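Local structure of protein (hdlp (histone deacetylase-like protein)) (Aquifex aeolicus, 1C3P) at residues F231-A234 and L235-L239; A274-K277 and A278-V282; R304-T307 and L308-C311; V364-T367 and L368-A371. The protein binds zinc and is probably a deacetylase of the histone deacetylase family, with a likely part in acetoin breakdown. All coordinates share one frame; numbering follows the deposited sequence.

Each interaction is one stretch of a separate helix: interaction 1 on 228-245, interaction 2 on 272-286, interaction 3 on 299-314 and interaction 4 on 362-372, in that order along the chain. In space the order is 4, 1, 2, 3, with successive centres about 10, 10 and 11 Å apart and the centres of interactions 4 and 3 about 30 Å apart. Neighbours touch by packing: Lys237 CD lies 3.5 Å from Leu368 CB, Leu232 CD2 3.7 Å from Ile281 CD1, and Phe275 CE2 3.6 Å from Ile309 CG1. The row packs beside the parallel sheet of the deacetylase fold. Aromatic side chains of interactions 1 to 3 come within about 7 to 9 Å of those of Asp168 and Asp258, which bind zinc in another structure of this protein, the metal being absent here.

Interaction 1. Residues F231-A234 and L235-L239; sequences FLFA and LEKSL
Lys237 reaches back one helical turn to Phe233, and its side chain can be followed from CB to NZ. Its CB sits 3.4 Å from Phe233 O, the same carbonyl that accepts the Lys237 N-H at 3.1 Å with a nearly straight angle of 167°. CG only carries the chain outward, and from there it bends at chi2 and chi3. CD comes to 4.0 Å from Phe233 CZ, CE closes to 3.8 Å from the same atom, and NZ ends 3.1 Å from Phe233 CZ, with CE1 almost as near. The ammonium meets the far end of the ring at a slant. Both residues have CG anti to the backbone N (chi1 170° for Phe233, -168° for Lys237), which carries the two side chains outward together, where they cross obliquely. This is the i to i+4 spacing of an alpha helix, here 228-245, which in this parallel alpha/beta fold follows strand 217-222. Phe233 also packs on Val364, Lys365 and Leu368 of helix 362-372. A serine in place of Phe233 would probably open a gap against that helix and leave the end of Lys237 without the ring it lies against, with Leu368 as its other neighbour. At the next residue, Ser238, the single OG proton can go to Ala234 O at 2.9 Å or to Leu235 O at 3.1 Å. Ala234 O also accepts the Ser238 N-H. On the exposed side, the Glu236 side chain passes beside Leu232 O, its CG 3.0 Å away.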
ATOM      1  N   PHE A 231      14.789   8.121   5.319  1.00 15.68           N
ATOM      2  CA  PHE A 231      13.669   7.818   4.433  1.00 15.78           C
ATOM      3  C   PHE A 231      13.384   9.016   3.518  1.00 18.54           C
ATOM      4  O   PHE A 231      13.323   8.877   2.295  1.00 18.86           O
ATOM      5  CB  PHE A 231      12.416   7.481   5.250  1.00 13.22           C
ATOM      6  CG  PHE A 231      11.258   6.991   4.417  1.00 20.63           C
ATOM      7  CD1 PHE A 231      11.322   5.761   3.761  1.00 18.42           C
ATOM      8  CD2 PHE A 231      10.104   7.752   4.290  1.00 21.10           C
ATOM      9  CE1 PHE A 231      10.254   5.299   2.996  1.00 17.67           C
ATOM     10  CE2 PHE A 231       9.025   7.298   3.523  1.00 28.29           C
ATOM     11  CZ  PHE A 231       9.105   6.066   2.874  1.00 27.85           C
ATOM     12  N   LEU A 232      13.218  10.201   4.101  1.00 19.07           N
ATOM     13  CA  LEU A 232      12.916  11.387   3.295  1.00 17.39           C
ATOM     14  C   LEU A 232      14.041  11.770   2.345  1.00 19.82           C
ATOM     15  O   LEU A 232      13.787  12.244   1.252  1.00 21.80           O
ATOM     16  CB  LEU A 232      12.548  12.561   4.198  1.00 24.53           C
ATOM     17  CG  LEU A 232      11.299  12.297   5.051  1.00 16.64           C
ATOM     18  CD1 LEU A 232      11.157  13.423   6.069  1.00 26.70           C
ATOM     19  CD2 LEU A 232      10.044  12.169   4.204  1.00 18.77           C
ATOM     20  N   PHE A 233      15.286  11.582   2.766  1.00 17.18           N
ATOM     21  CA  PHE A 233      16.430  11.852   1.896  1.00 23.34           C
ATOM     22  C   PHE A 233      16.295  10.981   0.652  1.00 23.12           C
ATOM     23  O   PHE A 233      16.395  11.452  -0.487  1.00 18.35           O
ATOM     24  CB  PHE A 233      17.732  11.459   2.603  1.00 19.17           C
ATOM     25  CG  PHE A 233      18.945  11.464   1.704  1.00 21.40           C
ATOM     26  CD1 PHE A 233      19.673  12.633   1.498  1.00 29.62           C
ATOM     27  CD2 PHE A 233      19.378  10.291   1.101  1.00 19.92           C
ATOM     28  CE1 PHE A 233      20.829  12.631   0.712  1.00 29.35           C
ATOM     29  CE2 PHE A 233      20.533  10.268   0.305  1.00 25.37           C
ATOM     30  CZ  PHE A 233      21.262  11.438   0.114  1.00 30.28           C
ATOM     31  N   ALA A 234      16.085   9.689   0.888  1.00 17.26           N
ATOM     32  CA  ALA A 234      15.961   8.719  -0.194  1.00 17.67           C
ATOM     33  C   ALA A 234      14.802   9.064  -1.120  1.00 16.31           C
ATOM     34  O   ALA A 234      14.901   8.951  -2.345  1.00 16.75           O
ATOM     35  CB  ALA A 234      15.766   7.293   0.407  1.00 19.08           C
ATOM     36  N   LEU A 235      13.694   9.473  -0.527  1.00 16.73           N
ATOM     37  CA  LEU A 235      12.502   9.820  -1.297  1.00 19.14           C
ATOM     38  C   LEU A 235      12.753  11.023  -2.218  1.00 18.71           C
ATOM     39  O   LEU A 235      12.491  10.970  -3.423  1.00 18.59           O
ATOM     40  CB  LEU A 235      11.358  10.156  -0.338  1.00 21.72           C
ATOM     41  CG  LEU A 235       9.918   9.783  -0.701  1.00 36.73           C
ATOM     42  CD1 LEU A 235       9.006  10.881  -0.162  1.00 20.69           C
ATOM     43  CD2 LEU A 235       9.739   9.601  -2.209  1.00 22.96           C
ATOM     44  N   GLU A 236      13.265  12.111  -1.649  1.00 25.43           N
ATOM     45  CA  GLU A 236      13.532  13.325  -2.428  1.00 19.75           C
ATOM     46  C   GLU A 236      14.501  13.074  -3.581  1.00 25.85           C
ATOM     47  O   GLU A 236      14.280  13.531  -4.708  1.00 21.36           O
ATOM     48  CB  GLU A 236      14.118  14.418  -1.528  1.00 23.18           C
ATOM     49  CG  GLU A 236      13.268  14.743  -0.329  1.00 38.53           C
ATOM     50  CD  GLU A 236      13.966  15.668   0.651  1.00 42.42           C
ATOM     51  OE1 GLU A 236      15.041  15.291   1.191  1.00 45.43           O
ATOM     52  OE2 GLU A 236      13.430  16.770   0.880  1.00 48.76           O
ATOM     53  N   LYS A 237      15.575  12.350  -3.291  1.00 23.16           N
ATOM     54  CA  LYS A 237      16.573  12.052  -4.302  1.00 17.06           C
ATOM     55  C   LYS A 237      16.043  11.117  -5.388  1.00 18.46           C
ATOM     56  O   LYS A 237      16.338  11.300  -6.572  1.00 21.20           O
ATOM     57  CB  LYS A 237      17.810  11.457  -3.626  1.00 26.98           C
ATOM     58  CG  LYS A 237      19.018  11.359  -4.517  1.00 52.00           C
ATOM     59  CD  LYS A 237      20.270  11.649  -3.709  1.00 56.40           C
ATOM     60  CE  LYS A 237      20.213  13.066  -3.152  1.00 52.03           C
ATOM     61  NZ  LYS A 237      21.404  13.392  -2.329  1.00 55.53           N
ATOM     62  N   SER A 238      15.265  10.107  -5.006  1.00 21.28           N
ATOM     63  CA  SER A 238      14.749   9.205  -6.024  1.00 16.47           C
ATOM     64  C   SER A 238      13.693   9.898  -6.895  1.00 18.79           C
ATOM     65  O   SER A 238      13.609   9.648  -8.101  1.00 20.60           O
ATOM     66  CB  SER A 238      14.189   7.919  -5.385  1.00 19.75           C
ATOM     67  OG  SER A 238      13.097   8.169  -4.537  1.00 22.52           O
ATOM     68  N   LEU A 239      12.887  10.777  -6.304  1.00 22.95           N
ATOM     69  CA  LEU A 239      11.885  11.474  -7.103  1.00 20.98           C
ATOM     70  C   LEU A 239      12.569  12.345  -8.145  1.00 25.16           C
ATOM     71  O   LEU A 239      12.059  12.511  -9.252  1.00 20.70           O
ATOM     72  CB  LEU A 239      10.967  12.336  -6.228  1.00 18.39           C
ATOM     73  CG  LEU A 239      10.083  11.628  -5.194  1.00 20.02           C
ATOM     74  CD1 LEU A 239       9.324  12.680  -4.386  1.00 27.02           C
ATOM     75  CD2 LEU A 239       9.089  10.692  -5.867  1.00 20.31           C
TER

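Interaction 2. Residues A274-K277 and A278-V282; sequences AFLK and AFNIV
Lys277 and Ile281 meet through the backbone first: Ile281 N donates to Lys277 O at 2.8 Å, with an angle of 146° at the hydrogen. The same i to i+4 bond links Ala278 N to Ala274 O, Phe279 N to Phe275 O and Asn280 N to Leu276 O, so regular alpha helix runs through the junction. Apolar carbons also lie close to the carbonyl oxygens. Ile281 CG1, anti to its own carbonyl carbon (chi1 -71°), rests 3.1 Å from Lys277 O, and Ala278 CB lies 3.4 Å from Phe275 O. Phe279 turns its ring away to meet Tyr291 edge-to-face within the beta-alpha-beta unit of strand 250-254, helix 272-286 and strand 290-292.

Asn280 CG passes 3.7 Å from Leu276 O, but the amide makes no hydrogen bond to that oxygen. Its OD1 takes a weak hydrogen bond from Arg283 NH1. With a valine at Asn280, Arg283 would probably lose that partner and turn more freely. The helix's own bonds thus satisfy these backbone groups, while the buried side chains pack on neighbouring elements: Ala278 on Phe231 and Leu235, Phe279 on Leu253 and Ile309, Ile281 on Leu232.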
ATOM      1  N   ALA A 274       6.779  11.719   9.655  1.00 21.79           N
ATOM      2  CA  ALA A 274       7.657  11.643   8.496  1.00 21.31           C
ATOM      3  C   ALA A 274       6.855  10.961   7.370  1.00 17.83           C
ATOM      4  O   ALA A 274       7.036  11.276   6.190  1.00 20.38           O
ATOM      5  CB  ALA A 274       8.917  10.834   8.840  1.00 18.95           C
ATOM      6  N   PHE A 275       5.972  10.028   7.746  1.00 16.01           N
ATOM      7  CA  PHE A 275       5.121   9.311   6.788  1.00 16.46           C
ATOM      8  C   PHE A 275       4.261  10.350   6.072  1.00 25.06           C
ATOM      9  O   PHE A 275       4.107  10.333   4.844  1.00 19.71           O
ATOM     10  CB  PHE A 275       4.235   8.315   7.550  1.00 24.56           C
ATOM     11  CG  PHE A 275       3.217   7.602   6.704  1.00 23.01           C
ATOM     12  CD1 PHE A 275       3.591   6.619   5.797  1.00 23.88           C
ATOM     13  CD2 PHE A 275       1.865   7.889   6.862  1.00 22.40           C
ATOM     14  CE1 PHE A 275       2.626   5.925   5.061  1.00 28.74           C
ATOM     15  CE2 PHE A 275       0.890   7.206   6.134  1.00 35.03           C
ATOM     16  CZ  PHE A 275       1.274   6.222   5.234  1.00 24.63           C
ATOM     17  N   LEU A 276       3.727  11.273   6.860  1.00 17.49           N
ATOM     18  CA  LEU A 276       2.886  12.340   6.344  1.00 24.23           C
ATOM     19  C   LEU A 276       3.715  13.272   5.453  1.00 18.88           C
ATOM     20  O   LEU A 276       3.266  13.663   4.371  1.00 17.99           O
ATOM     21  CB  LEU A 276       2.258  13.099   7.525  1.00 20.44           C
ATOM     22  CG  LEU A 276       1.152  14.131   7.254  1.00 39.65           C
ATOM     23  CD1 LEU A 276       0.801  14.842   8.560  1.00 29.65           C
ATOM     24  CD2 LEU A 276       1.602  15.147   6.246  1.00 32.41           C
ATOM     25  N   LYS A 277       4.917  13.642   5.890  1.00 19.67           N
ATOM     26  CA  LYS A 277       5.738  14.510   5.055  1.00 21.33           C
ATOM     27  C   LYS A 277       6.108  13.869   3.733  1.00 22.12           C
ATOM     28  O   LYS A 277       6.210  14.550   2.711  1.00 22.19           O
ATOM     29  CB  LYS A 277       7.021  14.938   5.768  1.00 23.84           C
ATOM     30  CG  LYS A 277       6.817  16.033   6.762  1.00 40.87           C
ATOM     31  CD  LYS A 277       8.123  16.774   6.990  1.00 54.73           C
ATOM     32  CE  LYS A 277       8.625  17.392   5.692  1.00 58.85           C
ATOM     33  NZ  LYS A 277       9.882  18.156   5.896  1.00 55.34           N
ATOM     34  N   ALA A 278       6.314  12.556   3.749  1.00 20.23           N
ATOM     35  CA  ALA A 278       6.672  11.833   2.525  1.00 17.06           C
ATOM     36  C   ALA A 278       5.543  11.999   1.506  1.00 16.94           C
ATOM     37  O   ALA A 278       5.761  12.276   0.317  1.00 14.93           O
ATOM     38  CB  ALA A 278       6.883  10.332   2.845  1.00 19.27           C
ATOM     39  N   PHE A 279       4.324  11.822   1.989  1.00 18.88           N
ATOM     40  CA  PHE A 279       3.131  11.966   1.161  1.00 21.01           C
ATOM     41  C   PHE A 279       3.086  13.361   0.520  1.00 25.48           C
ATOM     42  O   PHE A 279       2.828  13.510  -0.682  1.00 16.30           O
ATOM     43  CB  PHE A 279       1.897  11.755   2.046  1.00 16.79           C
ATOM     44  CG  PHE A 279       0.595  12.056   1.362  1.00 20.23           C
ATOM     45  CD1 PHE A 279       0.130  11.248   0.323  1.00 21.61           C
ATOM     46  CD2 PHE A 279      -0.184  13.128   1.781  1.00 23.24           C
ATOM     47  CE1 PHE A 279      -1.109  11.511  -0.283  1.00 30.98           C
ATOM     48  CE2 PHE A 279      -1.419  13.396   1.185  1.00 24.82           C
ATOM     49  CZ  PHE A 279      -1.885  12.586   0.153  1.00 30.27           C
ATOM     50  N   ASN A 280       3.339  14.382   1.330  1.00 22.30           N
ATOM     51  CA  ASN A 280       3.312  15.746   0.830  1.00 24.49           C
ATOM     52  C   ASN A 280       4.464  16.089  -0.097  1.00 23.01           C
ATOM     53  O   ASN A 280       4.319  16.919  -0.995  1.00 21.91           O
ATOM     54  CB  ASN A 280       3.228  16.735   1.997  1.00 27.17           C
ATOM     55  CG  ASN A 280       1.892  16.648   2.717  1.00 20.88           C
ATOM     56  OD1 ASN A 280       0.852  16.454   2.085  1.00 22.95           O
ATOM     57  ND2 ASN A 280       1.906  16.824   4.031  1.00 27.85           N
ATOM     58  N   ILE A 281       5.604  15.443   0.112  1.00 18.74           N
ATOM     59  CA  ILE A 281       6.751  15.653  -0.760  1.00 18.37           C
ATOM     60  C   ILE A 281       6.426  15.130  -2.164  1.00 18.54           C
ATOM     61  O   ILE A 281       6.824  15.728  -3.167  1.00 19.69           O
ATOM     62  CB  ILE A 281       7.993  14.904  -0.243  1.00 19.31           C
ATOM     63  CG1 ILE A 281       8.529  15.582   1.016  1.00 23.51           C
ATOM     64  CG2 ILE A 281       9.055  14.859  -1.320  1.00 28.87           C
ATOM     65  CD1 ILE A 281       9.732  14.862   1.621  1.00 26.47           C
ATOM     66  N   VAL A 282       5.720  14.006  -2.242  1.00 17.72           N
ATOM     67  CA  VAL A 282       5.369  13.442  -3.545  1.00 14.89           C
ATOM     68  C   VAL A 282       4.431  14.407  -4.264  1.00 21.79           C
ATOM     69  O   VAL A 282       4.594  14.693  -5.455  1.00 25.80           O
ATOM     70  CB  VAL A 282       4.684  12.060  -3.413  1.00 18.50           C
ATOM     71  CG1 VAL A 282       4.085  11.658  -4.752  1.00 20.73           C
ATOM     72  CG2 VAL A 282       5.714  11.007  -2.990  1.00 17.49           C
TER

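Interaction 3. Residues R304-T307 and L308-C311; sequences RAWT and LIWC
Trp306 offers the edge of its indole to Ile309: CG1 of the isoleucine lies near the ring plane, 4.4 Å from Trp306 CD1, a loose apolar touch rather than a stack. The indole NE1 bonds to Leu255 O, and Phe124 meets the ring system edge-to-face, so the group is gripped by both polar and aromatic contacts. The second indole, that of Trp310, swings away because CG is anti to the backbone N (chi1 180°); its CB stays 3.6 Å from Trp306 O, while the ring makes a cation-pi contact with Lys35 and its NE1 bonds to Leu40 O. All of this sits on helix 299-314 of the deacetylase fold, which packs against helices 28-37 and 272-286; the Trp306 side chain is about 8 Å from that of Asp168, one of the zinc-site residues.

The backbone supplies the regular i to i+4 pattern. Trp310 N reaches Trp306 O at 2.8 Å, and Cys311 N meets Thr307 O at 2.9 Å. Thr307 and Cys311 also touch through their side chains, CG2 to SG at 4.2 Å. The threonine methyl is anti to the backbone N, which leaves OG1 beside that nitrogen, where it bonds back to Ala303 O. Leu308 CG lies 3.5 Å from Arg304 O, the carbonyl that accepts the Leu308 N-H.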
ATOM      1  N   ARG A 304      -3.755   5.683  13.177  1.00 20.12           N
ATOM      2  CA  ARG A 304      -3.327   7.057  13.343  1.00 18.04           C
ATOM      3  C   ARG A 304      -2.658   7.618  12.096  1.00 21.00           C
ATOM      4  O   ARG A 304      -2.895   8.769  11.725  1.00 19.45           O
ATOM      5  CB  ARG A 304      -2.364   7.193  14.545  1.00 21.09           C
ATOM      6  CG  ARG A 304      -2.937   6.827  15.932  1.00 24.34           C
ATOM      7  CD  ARG A 304      -1.929   7.228  17.037  1.00 27.09           C
ATOM      8  NE  ARG A 304      -0.593   6.766  16.694  1.00 45.73           N
ATOM      9  CZ  ARG A 304       0.544   7.304  17.123  1.00 39.82           C
ATOM     10  NH1 ARG A 304       0.548   8.357  17.943  1.00 28.40           N
ATOM     11  NH2 ARG A 304       1.692   6.798  16.701  1.00 41.77           N
ATOM     12  N   ALA A 305      -1.833   6.806  11.439  1.00 19.93           N
ATOM     13  CA  ALA A 305      -1.119   7.277  10.259  1.00 18.70           C
ATOM     14  C   ALA A 305      -2.027   7.591   9.087  1.00 16.46           C
ATOM     15  O   ALA A 305      -1.886   8.638   8.454  1.00 19.49           O
ATOM     16  CB  ALA A 305      -0.025   6.248   9.849  1.00 18.26           C
ATOM     17  N   TRP A 306      -2.957   6.694   8.772  1.00 21.92           N
ATOM     18  CA  TRP A 306      -3.855   6.990   7.672  1.00 18.99           C
ATOM     19  C   TRP A 306      -4.768   8.137   8.051  1.00 20.26           C
ATOM     20  O   TRP A 306      -5.256   8.856   7.183  1.00 21.20           O
ATOM     21  CB  TRP A 306      -4.674   5.768   7.260  1.00 17.96           C
ATOM     22  CG  TRP A 306      -3.898   4.835   6.359  1.00 21.34           C
ATOM     23  CD1 TRP A 306      -2.786   5.139   5.633  1.00 19.88           C
ATOM     24  CD2 TRP A 306      -4.225   3.479   6.045  1.00 16.55           C
ATOM     25  NE1 TRP A 306      -2.396   4.054   4.881  1.00 15.95           N
ATOM     26  CE2 TRP A 306      -3.264   3.023   5.116  1.00 19.37           C
ATOM     27  CE3 TRP A 306      -5.239   2.602   6.458  1.00 17.80           C
ATOM     28  CZ2 TRP A 306      -3.288   1.723   4.592  1.00 24.85           C
ATOM     29  CZ3 TRP A 306      -5.264   1.313   5.940  1.00 29.69           C
ATOM     30  CH2 TRP A 306      -4.291   0.887   5.013  1.00 17.04           C
ATOM     31  N   THR A 307      -5.007   8.315   9.344  1.00 18.60           N
ATOM     32  CA  THR A 307      -5.849   9.427   9.759  1.00 16.88           C
ATOM     33  C   THR A 307      -5.118  10.719   9.389  1.00 17.47           C
ATOM     34  O   THR A 307      -5.743  11.664   8.914  1.00 18.94           O
ATOM     35  CB  THR A 307      -6.177   9.349  11.274  1.00 22.05           C
ATOM     36  OG1 THR A 307      -7.122   8.290  11.485  1.00 21.58           O
ATOM     37  CG2 THR A 307      -6.767  10.664  11.781  1.00 24.86           C
ATOM     38  N   LEU A 308      -3.798  10.764   9.581  1.00 19.97           N
ATOM     39  CA  LEU A 308      -3.042  11.958   9.194  1.00 22.54           C
ATOM     40  C   LEU A 308      -3.213  12.215   7.691  1.00 22.98           C
ATOM     41  O   LEU A 308      -3.375  13.361   7.244  1.00 22.27           O
ATOM     42  CB  LEU A 308      -1.549  11.804   9.524  1.00 21.13           C
ATOM     43  CG  LEU A 308      -1.167  11.737  11.006  1.00 22.82           C
ATOM     44  CD1 LEU A 308       0.369  11.699  11.170  1.00 25.01           C
ATOM     45  CD2 LEU A 308      -1.749  12.971  11.711  1.00 29.09           C
ATOM     46  N   ILE A 309      -3.175  11.145   6.904  1.00 22.54           N
ATOM     47  CA  ILE A 309      -3.342  11.284   5.465  1.00 17.09           C
ATOM     48  C   ILE A 309      -4.733  11.822   5.151  1.00 20.84           C
ATOM     49  O   ILE A 309      -4.887  12.709   4.310  1.00 25.20           O
ATOM     50  CB  ILE A 309      -3.198   9.933   4.733  1.00 18.12           C
ATOM     51  CG1 ILE A 309      -1.789   9.370   4.926  1.00 18.26           C
ATOM     52  CG2 ILE A 309      -3.507  10.122   3.257  1.00 24.16           C
ATOM     53  CD1 ILE A 309      -0.699  10.254   4.355  1.00 26.57           C
ATOM     54  N   TRP A 310      -5.753  11.287   5.817  1.00 16.86           N
ATOM     55  CA  TRP A 310      -7.113  11.752   5.531  1.00 17.86           C
ATOM     56  C   TRP A 310      -7.272  13.233   5.901  1.00 20.86           C
ATOM     57  O   TRP A 310      -7.871  14.009   5.148  1.00 21.38           O
ATOM     58  CB  TRP A 310      -8.140  10.895   6.267  1.00 14.83           C
ATOM     59  CG  TRP A 310      -9.535  11.337   6.012  1.00 16.63           C
ATOM     60  CD1 TRP A 310     -10.408  11.845   6.931  1.00 19.82           C
ATOM     61  CD2 TRP A 310     -10.197  11.427   4.736  1.00 18.62           C
ATOM     62  NE1 TRP A 310     -11.565  12.251   6.309  1.00 25.84           N
ATOM     63  CE2 TRP A 310     -11.462  12.007   4.963  1.00 25.60           C
ATOM     64  CE3 TRP A 310      -9.841  11.076   3.425  1.00 24.06           C
ATOM     65  CZ2 TRP A 310     -12.375  12.244   3.928  1.00 26.14           C
ATOM     66  CZ3 TRP A 310     -10.742  11.311   2.397  1.00 24.89           C
ATOM     67  CH2 TRP A 310     -11.998  11.891   2.655  1.00 24.96           C
ATOM     68  N   CYS A 311      -6.721  13.624   7.048  1.00 24.22           N
ATOM     69  CA  CYS A 311      -6.788  15.018   7.473  1.00 27.66           C
ATOM     70  C   CYS A 311      -6.104  15.938   6.459  1.00 22.95           C
ATOM     71  O   CYS A 311      -6.641  16.994   6.141  1.00 25.47           O
ATOM     72  CB  CYS A 311      -6.175  15.197   8.876  1.00 25.37           C
ATOM     73  SG  CYS A 311      -7.176  14.541  10.257  1.00 27.22           S
TER

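Interaction 4. Residues V364-T367 and L368-A371; sequences VKDT and LEKA
Val364 and Leu368 lie side by side and point the same way, with Val364 CG1 4.2 Å from Leu368 CD2. The torsions of both residues set up this pairing. Val364 has CG1 anti to the backbone N, whereas Leu368 keeps CG beside its own N (chi1 -83°) and adds a chi2 of -63°, which folds CD2 back toward the helix until it is 3.3 Å from Val364 O. The methyl lies against an oxygen already bonded to the Leu368 N-H, at 3.1 Å from Leu368 N.

Glu369 also has its CG beside the backbone N. That choice places CG 3.2 Å from Lys365 O and leads the carboxylate back along the helix, where OE2 comes 4.1 Å from Asp366 OD1. The two carboxylate planes are turned 68° apart. Like charges this near probably repel, but both residues are exposed, and solvent is likely to soften the effect. Thr367 shows the conformation familiar in helices, OG1 beside the backbone N and bonded back to Glu363 O, while Thr367 O takes the Ala371 N-H at 2.8 Å.

Val364, Leu368 and Ala371 are apolar; Lys365, Asp366, Glu369 and Lys370 are charged and exposed. Leu368 and Ala371 rest on Ile220, and Thr367 on Pro221, both in strand 217-222, the outermost strand at one edge of the sheet within this chain, so helix 362-372 packs against both that strand and helix 228-245, the latter through Phe233, Lys237 and Ile241.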
ATOM      1  N   VAL A 364      23.106   4.724   2.719  1.00 20.69           N
ATOM      2  CA  VAL A 364      21.962   5.312   2.052  1.00 23.13           C
ATOM      3  C   VAL A 364      22.408   6.296   0.981  1.00 19.28           C
ATOM      4  O   VAL A 364      21.894   6.275  -0.145  1.00 20.17           O
ATOM      5  CB  VAL A 364      21.030   6.008   3.043  1.00 16.98           C
ATOM      6  CG1 VAL A 364      19.890   6.652   2.283  1.00 22.32           C
ATOM      7  CG2 VAL A 364      20.481   4.997   4.061  1.00 23.99           C
ATOM      8  N   LYS A 365      23.379   7.143   1.307  1.00 21.11           N
ATOM      9  CA  LYS A 365      23.871   8.097   0.322  1.00 18.15           C
ATOM     10  C   LYS A 365      24.455   7.355  -0.874  1.00 19.49           C
ATOM     11  O   LYS A 365      24.234   7.740  -2.026  1.00 22.04           O
ATOM     12  CB  LYS A 365      24.933   9.022   0.942  1.00 25.22           C
ATOM     13  CG  LYS A 365      24.401   9.908   2.051  1.00 32.99           C
ATOM     14  CD  LYS A 365      25.467  10.885   2.545  1.00 36.09           C
ATOM     15  CE  LYS A 365      24.924  11.770   3.658  1.00 28.99           C
ATOM     16  NZ  LYS A 365      25.907  12.774   4.160  1.00 38.98           N
ATOM     17  N   ASP A 366      25.203   6.285  -0.608  1.00 22.45           N
ATOM     18  CA  ASP A 366      25.791   5.522  -1.706  1.00 22.62           C
ATOM     19  C   ASP A 366      24.728   4.895  -2.615  1.00 24.53           C
ATOM     20  O   ASP A 366      24.868   4.894  -3.837  1.00 21.13           O
ATOM     21  CB  ASP A 366      26.729   4.415  -1.184  1.00 21.69           C
ATOM     22  CG  ASP A 366      27.939   4.966  -0.445  1.00 27.75           C
ATOM     23  OD1 ASP A 366      28.343   6.125  -0.712  1.00 31.01           O
ATOM     24  OD2 ASP A 366      28.507   4.229   0.383  1.00 33.20           O
ATOM     25  N   THR A 367      23.673   4.350  -2.024  1.00 26.19           N
ATOM     26  CA  THR A 367      22.612   3.733  -2.827  1.00 21.68           C
ATOM     27  C   THR A 367      21.999   4.758  -3.785  1.00 19.02           C
ATOM     28  O   THR A 367      21.837   4.490  -4.981  1.00 21.79           O
ATOM     29  CB  THR A 367      21.533   3.154  -1.912  1.00 14.56           C
ATOM     30  OG1 THR A 367      22.098   2.072  -1.159  1.00 21.76           O
ATOM     31  CG2 THR A 367      20.356   2.648  -2.719  1.00 19.83           C
ATOM     32  N   LEU A 368      21.675   5.939  -3.268  1.00 18.42           N
ATOM     33  CA  LEU A 368      21.094   6.978  -4.116  1.00 21.02           C
ATOM     34  C   LEU A 368      22.068   7.491  -5.170  1.00 23.17           C
ATOM     35  O   LEU A 368      21.646   7.872  -6.262  1.00 24.81           O
ATOM     36  CB  LEU A 368      20.561   8.148  -3.277  1.00 17.34           C
ATOM     37  CG  LEU A 368      19.147   7.951  -2.693  1.00 17.45           C
ATOM     38  CD1 LEU A 368      18.151   7.822  -3.845  1.00 16.83           C
ATOM     39  CD2 LEU A 368      19.090   6.701  -1.812  1.00 19.49           C
ATOM     40  N   GLU A 369      23.364   7.511  -4.860  1.00 23.97           N
ATOM     41  CA  GLU A 369      24.334   7.955  -5.862  1.00 19.36           C
ATOM     42  C   GLU A 369      24.420   6.905  -6.984  1.00 24.29           C
ATOM     43  O   GLU A 369      24.513   7.256  -8.156  1.00 25.96           O
ATOM     44  CB  GLU A 369      25.716   8.181  -5.227  1.00 21.81           C
ATOM     45  CG  GLU A 369      25.778   9.413  -4.312  1.00 40.15           C
ATOM     46  CD  GLU A 369      27.145   9.620  -3.669  1.00 49.38           C
ATOM     47  OE1 GLU A 369      28.151   9.691  -4.409  1.00 43.26           O
ATOM     48  OE2 GLU A 369      27.211   9.721  -2.423  1.00 57.31           O
ATOM     49  N   LYS A 370      24.395   5.621  -6.634  1.00 22.98           N
ATOM     50  CA  LYS A 370      24.447   4.576  -7.660  1.00 23.19           C
ATOM     51  C   LYS A 370      23.154   4.576  -8.464  1.00 31.63           C
ATOM     52  O   LYS A 370      23.162   4.339  -9.674  1.00 36.88           O
ATOM     53  CB  LYS A 370      24.652   3.182  -7.046  1.00 26.83           C
ATOM     54  CG  LYS A 370      26.075   2.874  -6.605  1.00 36.68           C
ATOM     55  CD  LYS A 370      26.207   1.401  -6.204  1.00 39.85           C
ATOM     56  CE  LYS A 370      27.662   1.020  -5.941  1.00 56.23           C
ATOM     57  NZ  LYS A 370      27.833  -0.434  -5.617  1.00 56.10           N
ATOM     58  N   ALA A 371      22.040   4.838  -7.785  1.00 26.25           N
ATOM     59  CA  ALA A 371      20.735   4.882  -8.439  1.00 27.33           C
ATOM     60  C   ALA A 371      20.696   5.969  -9.505  1.00 26.74           C
ATOM     61  O   ALA A 371      20.107   5.777 -10.568  1.00 29.52           O
ATOM     62  CB  ALA A 371      19.635   5.140  -7.411  1.00 23.70           C
TER